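Local coordinates for collagen adhesin protein (Enterococcus faecalis, PDB 2Z1P), which probably binds collagen, its two immunoglobulin-like domains, part of a longer cell-wall-anchored adhesin, closing round the ligand as the Collagen Hug model proposes, at residues E34-K39 with F112-L117; T68-S73 with G168-V173. All coordinates share one frame; numbering follows the deposited sequence.

Contact 1: E34-K39 with F112-L117; sequences EMTSIK and FGIKTL
The F112 ring has I38 lying against one face: CB of the isoleucine stands 4.2 Å from the ring centroid, 30° off the normal, an off-centre CH-pi contact. CD1 of F112 lies 3.5 Å from the carbonyl O of I38, which meets the ring obliquely. The ring reaches this neighbour because its CG sits between the backbone N and the carbonyl carbon (chi1 66°). CD1 of I38 continues across to CG2 of I114, meeting that side chain nearly at right angles, while I114 runs alongside T36, with its CD1 3.5 Å from T36 CG2. These four residues share the buried face of an antiparallel strand pair inside the four-stranded sheet of the first, immunoglobulin-like domain. V23, L25 and L64, from the flanking strands, also touch this apolar patch. On the opposite face M35 and K115 lie side by side, CG of M35 3.8 Å from CB of K115. V300 touches both M35 and S37 there. Backbone bonds join T36 with I114 and I38 with F112 in both directions. Just before strand 35-39, E34 O accepts two donors from T116, N at 2.6 Å along a nearly straight N-H (169°) and OG1 at 3.2 Å, tilted from the carbonyl plane. Two donors satisfy this carbonyl and tie the approach to one strand to the end of the other, while hydrocarbon contacts dominate the buried face.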
loop_
_atom_site.group_PDB
_atom_site.type_symbol
_atom_site.label_atom_id
_atom_site.label_comp_id
_atom_site.label_asym_id
_atom_site.label_seq_id
_atom_site.Cartn_x
_atom_site.Cartn_y
_atom_site.Cartn_z
ATOM N N GLU A 34 1.728 9.340 2.522
ATOM C CA GLU A 34 0.758 8.864 1.549
ATOM C C GLU A 34 1.407 8.414 0.261
ATOM O O GLU A 34 2.343 9.050 -0.236
ATOM C CB GLU A 34 -0.263 9.947 1.209
ATOM C CG GLU A 34 -1.265 9.471 0.176
ATOM C CD GLU A 34 -2.293 10.517 -0.169
ATOM O OE1 GLU A 34 -3.175 10.229 -1.001
ATOM O OE2 GLU A 34 -2.223 11.625 0.389
ATOM N N MET A 35 0.906 7.307 -0.276
ATOM C CA MET A 35 1.411 6.782 -1.533
ATOM C C MET A 35 0.297 6.993 -2.531
ATOM O O MET A 35 -0.855 6.658 -2.259
ATOM C CB MET A 35 1.742 5.308 -1.404
ATOM C CG MET A 35 2.806 5.056 -0.381
ATOM S SD MET A 35 3.266 3.355 -0.327
ATOM C CE MET A 35 4.787 3.433 0.660
ATOM N N THR A 36 0.635 7.565 -3.681
ATOM C CA THR A 36 -0.365 7.845 -4.699
ATOM C C THR A 36 0.230 7.561 -6.060
ATOM O O THR A 36 1.454 7.498 -6.201
ATOM C CB THR A 36 -0.820 9.331 -4.635
ATOM O OG1 THR A 36 -1.983 9.519 -5.450
ATOM C CG2 THR A 36 0.296 10.258 -5.132
ATOM N N SER A 37 -0.640 7.383 -7.051
ATOM C CA SER A 37 -0.219 7.109 -8.419
ATOM C C SER A 37 -0.272 8.395 -9.221
ATOM O O SER A 37 -1.200 9.197 -9.080
ATOM C CB SER A 37 -1.142 6.085 -9.083
ATOM O OG SER A 37 -1.269 4.908 -8.308
ATOM N N ILE A 38 0.741 8.585 -10.057
ATOM C CA ILE A 38 0.836 9.746 -10.930
ATOM C C ILE A 38 0.800 9.142 -12.333
ATOM O O ILE A 38 1.569 8.223 -12.641
ATOM C CB ILE A 38 2.163 10.518 -10.703
ATOM C CG1 ILE A 38 2.254 10.963 -9.245
ATOM C CG2 ILE A 38 2.236 11.737 -11.610
ATOM C CD1 ILE A 38 3.482 11.743 -8.932
ATOM N N LYS A 39 -0.105 9.638 -13.172
ATOM C CA LYS A 39 -0.245 9.113 -14.526
ATOM C C LYS A 39 0.193 10.095 -15.611
ATOM O O LYS A 39 -0.392 11.167 -15.756
ATOM C CB LYS A 39 -1.695 8.723 -14.753
ATOM C CG LYS A 39 -1.955 8.092 -16.084
ATOM C CD LYS A 39 -3.426 8.014 -16.285
ATOM C CE LYS A 39 -3.734 7.258 -17.516
ATOM N NZ LYS A 39 -5.192 7.299 -17.736
ATOM N N PHE A 112 3.110 5.598 -12.306
ATOM C CA PHE A 112 4.169 5.184 -11.396
ATOM C C PHE A 112 3.743 5.643 -10.000
ATOM O O PHE A 112 2.884 6.522 -9.864
ATOM C CB PHE A 112 5.540 5.760 -11.790
ATOM C CG PHE A 112 5.646 7.252 -11.680
ATOM C CD1 PHE A 112 5.079 8.081 -12.644
ATOM C CD2 PHE A 112 6.346 7.833 -10.625
ATOM C CE1 PHE A 112 5.211 9.481 -12.560
ATOM C CE2 PHE A 112 6.482 9.226 -10.533
ATOM C CZ PHE A 112 5.914 10.051 -11.503
ATOM N N GLY A 113 4.315 5.024 -8.968
ATOM C CA GLY A 113 3.943 5.363 -7.610
ATOM C C GLY A 113 4.977 6.157 -6.865
ATOM O O GLY A 113 6.174 5.979 -7.080
ATOM N N ILE A 114 4.499 7.053 -6.003
ATOM C CA ILE A 114 5.359 7.891 -5.176
ATOM C C ILE A 114 4.843 7.745 -3.765
ATOM O O ILE A 114 3.769 7.187 -3.536
ATOM C CB ILE A 114 5.278 9.419 -5.537
ATOM C CG1 ILE A 114 3.846 9.926 -5.373
ATOM C CG2 ILE A 114 5.772 9.685 -6.938
ATOM C CD1 ILE A 114 3.588 10.544 -4.019
ATOM N N LYS A 115 5.623 8.245 -2.822
ATOM C CA LYS A 115 5.241 8.225 -1.427
ATOM C C LYS A 115 5.609 9.599 -0.923
ATOM O O LYS A 115 6.763 10.007 -1.011
ATOM C CB LYS A 115 5.984 7.131 -0.651
ATOM C CG LYS A 115 7.493 7.217 -0.611
ATOM C CD LYS A 115 7.991 6.152 0.355
ATOM C CE LYS A 115 9.472 6.279 0.685
ATOM N NZ LYS A 115 10.343 5.856 -0.437
ATOM N N THR A 116 4.607 10.322 -0.437
ATOM C CA THR A 116 4.793 11.671 0.075
ATOM C C THR A 116 5.688 11.612 1.299
ATOM O O THR A 116 5.286 11.056 2.315
ATOM C CB THR A 116 3.435 12.281 0.467
ATOM O OG1 THR A 116 2.541 12.200 -0.652
ATOM C CG2 THR A 116 3.591 13.729 0.863
ATOM N N LEU A 117 6.893 12.171 1.217
ATOM C CA LEU A 117 7.795 12.127 2.364
ATOM C C LEU A 117 7.074 12.549 3.626
ATOM O O LEU A 117 6.328 13.537 3.642
ATOM C CB LEU A 117 9.034 13.004 2.148
ATOM C CG LEU A 117 10.197 12.319 1.416
ATOM C CD1 LEU A 117 11.361 13.292 1.304
ATOM C CD2 LEU A 117 10.624 11.063 2.167
#

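Contact 2: T68-S73 with G168-V173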
loop_
_atom_site.group_PDB
_atom_site.type_symbol
_atom_site.label_atom_id
_atom_site.label_comp_id
_atom_site.label_asym_id
_atom_site.label_seq_id
_atom_site.Cartn_x
_atom_site.Cartn_y
_atom_site.Cartn_z
ATOM N N THR A 68 10.972 2.894 -5.862
ATOM C CA THR A 68 11.738 1.935 -6.651
ATOM C C THR A 68 11.451 0.518 -6.171
ATOM O O THR A 68 10.357 0.227 -5.697
ATOM C CB THR A 68 13.244 2.203 -6.495
ATOM O OG1 THR A 68 13.652 1.892 -5.152
ATOM C CG2 THR A 68 13.550 3.668 -6.788
ATOM N N GLU A 69 12.445 -0.357 -6.304
ATOM C CA GLU A 69 12.335 -1.740 -5.856
ATOM C C GLU A 69 12.946 -1.791 -4.465
ATOM O O GLU A 69 13.599 -0.838 -4.038
ATOM C CB GLU A 69 13.113 -2.676 -6.778
ATOM C CG GLU A 69 12.496 -2.888 -8.137
ATOM C CD GLU A 69 11.133 -3.534 -8.055
ATOM O OE1 GLU A 69 10.792 -4.059 -6.968
ATOM O OE2 GLU A 69 10.406 -3.526 -9.078
ATOM N N ASN A 70 12.733 -2.895 -3.757
ATOM C CA ASN A 70 13.279 -3.055 -2.415
ATOM C C ASN A 70 14.800 -2.892 -2.523
ATOM O O ASN A 70 15.454 -2.330 -1.636
ATOM C CB ASN A 70 12.928 -4.448 -1.875
ATOM C CG ASN A 70 12.564 -4.440 -0.393
ATOM O OD1 ASN A 70 13.327 -3.971 0.452
ATOM N ND2 ASN A 70 11.393 -4.975 -0.075
ATOM N N ASP A 71 15.354 -3.377 -3.632
ATOM C CA ASP A 71 16.789 -3.301 -3.871
ATOM C C ASP A 71 17.251 -1.865 -4.089
ATOM O O ASP A 71 18.445 -1.624 -4.240
ATOM C CB ASP A 71 17.159 -4.142 -5.083
ATOM N N SER A 72 16.309 -0.920 -4.090
ATOM C CA SER A 72 16.599 0.498 -4.338
ATOM C C SER A 72 16.784 0.651 -5.852
ATOM O O SER A 72 16.921 1.755 -6.385
ATOM C CB SER A 72 17.870 0.941 -3.588
ATOM N N SER A 73 16.777 -0.489 -6.532
ATOM C CA SER A 73 16.919 -0.537 -7.975
ATOM C C SER A 73 15.660 0.053 -8.597
ATOM O O SER A 73 14.597 0.061 -7.981
ATOM C CB SER A 73 17.105 -1.989 -8.436
ATOM O OG SER A 73 16.124 -2.845 -7.870
ATOM N N GLY A 168 5.198 -0.663 0.623
ATOM C CA GLY A 168 6.002 0.263 -0.152
ATOM C C GLY A 168 6.706 -0.429 -1.312
ATOM O O GLY A 168 6.070 -1.037 -2.189
ATOM N N GLU A 169 8.035 -0.341 -1.307
ATOM C CA GLU A 169 8.881 -0.938 -2.339
ATOM C C GLU A 169 9.065 -2.453 -2.126
ATOM O O GLU A 169 9.760 -3.124 -2.890
ATOM C CB GLU A 169 10.232 -0.200 -2.355
ATOM C CG GLU A 169 10.085 1.304 -2.681
ATOM C CD GLU A 169 10.787 2.243 -1.688
ATOM O OE1 GLU A 169 12.020 2.448 -1.799
ATOM O OE2 GLU A 169 10.103 2.782 -0.787
ATOM N N SER A 170 8.410 -2.976 -1.089
ATOM C CA SER A 170 8.464 -4.393 -0.735
ATOM C C SER A 170 7.541 -5.176 -1.638
ATOM O O SER A 170 7.744 -6.366 -1.859
ATOM C CB SER A 170 7.994 -4.620 0.711
ATOM O OG SER A 170 8.806 -3.959 1.662
ATOM N N ASN A 171 6.511 -4.499 -2.139
ATOM C CA ASN A 171 5.513 -5.125 -2.991
ATOM C C ASN A 171 4.711 -6.083 -2.116
ATOM O O ASN A 171 4.372 -7.191 -2.520
ATOM C CB ASN A 171 6.197 -5.857 -4.146
ATOM C CG ASN A 171 6.938 -4.903 -5.072
ATOM O OD1 ASN A 171 7.935 -5.265 -5.704
ATOM N ND2 ASN A 171 6.444 -3.676 -5.161
ATOM N N GLN A 172 4.424 -5.624 -0.901
ATOM C CA GLN A 172 3.668 -6.396 0.071
ATOM C C GLN A 172 2.564 -5.532 0.622
ATOM O O GLN A 172 2.523 -4.330 0.380
ATOM C CB GLN A 172 4.544 -6.797 1.248
ATOM C CG GLN A 172 5.775 -7.592 0.907
ATOM C CD GLN A 172 6.635 -7.848 2.135
ATOM O OE1 GLN A 172 7.109 -6.909 2.785
ATOM N NE2 GLN A 172 6.837 -9.121 2.462
ATOM N N VAL A 173 1.678 -6.161 1.381
ATOM C CA VAL A 173 0.581 -5.465 2.030
ATOM C C VAL A 173 0.683 -5.759 3.525
ATOM O O VAL A 173 0.777 -6.917 3.918
ATOM C CB VAL A 173 -0.783 -5.957 1.529
ATOM C CG1 VAL A 173 -1.889 -5.196 2.249
ATOM C CG2 VAL A 173 -0.885 -5.777 0.011
HETATM O O HOH W 1 11.916 4.577 -3.432
#
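E169 points its CB at the loop carrying T68 and E69, and its chain crosses the side chain of T68 obliquely. The contact joins two type I beta turns, E69 to S72 in the first, immunoglobulin-like domain and G168 to N171 in the second, collagen-binding domain, at the interface between the two. The aliphatic part of E169 does the touching: CG lies 3.2 Å from the carbonyl O of T68, and CB rests beside the carbonyl carbon of E69. A bend at chi2 (129°) then turns the carboxylate away from that carbonyl, to where K115 pairs with OE2 and K89 with OE1. These two lysines of the first domain would be expected to stabilise the negative charge of a glutamate from the second. N70 reaches out beside S170, bringing its ND2 to 3.1 Å from the CA of S170. E69 and N171 meet at about a right angle, their carboxylate and amide planes 76° apart, so the two flat groups do not stack. The backbone makes no clear direct hydrogen bond from one turn to the other; N70 N and E169 O come close, but at a poor angle. The first turn is instead held from within. T68 OG1, placed between its own backbone N and carbonyl carbon (chi1 68°), donates to E69 O at 2.9 Å, in the carbonyl plane and on a lone pair. The same oxygen receives S72 N at 2.7 Å, which closes the turn, and E69 N is bonded to S73 O. One water molecule joins the two segments: it accepts from T68 N at 3.1 Å and gives a weak hydrogen bond to E169 OE1 at 2.7 Å.

Overall arrangement
Contact 1 is mostly buried and pairs two strands of one sheet in the first, immunoglobulin-like domain; contact 2 lies at the surface, where loops of that domain and of the second, collagen-binding domain meet. Regular backbone bonding and hydrocarbon packing characterise the first contact, whereas a water and a carboxylate mark the second, without a clear direct hydrogen bond between its segments. Their centres are 13 Å apart, and they touch directly: the salt bridge of K115 with E169 joins them, and M35 CE packs on G168 CA at 3.5 Å. The M35 and K115 face of the strand pair in contact 1 therefore also takes part in joining the two domains.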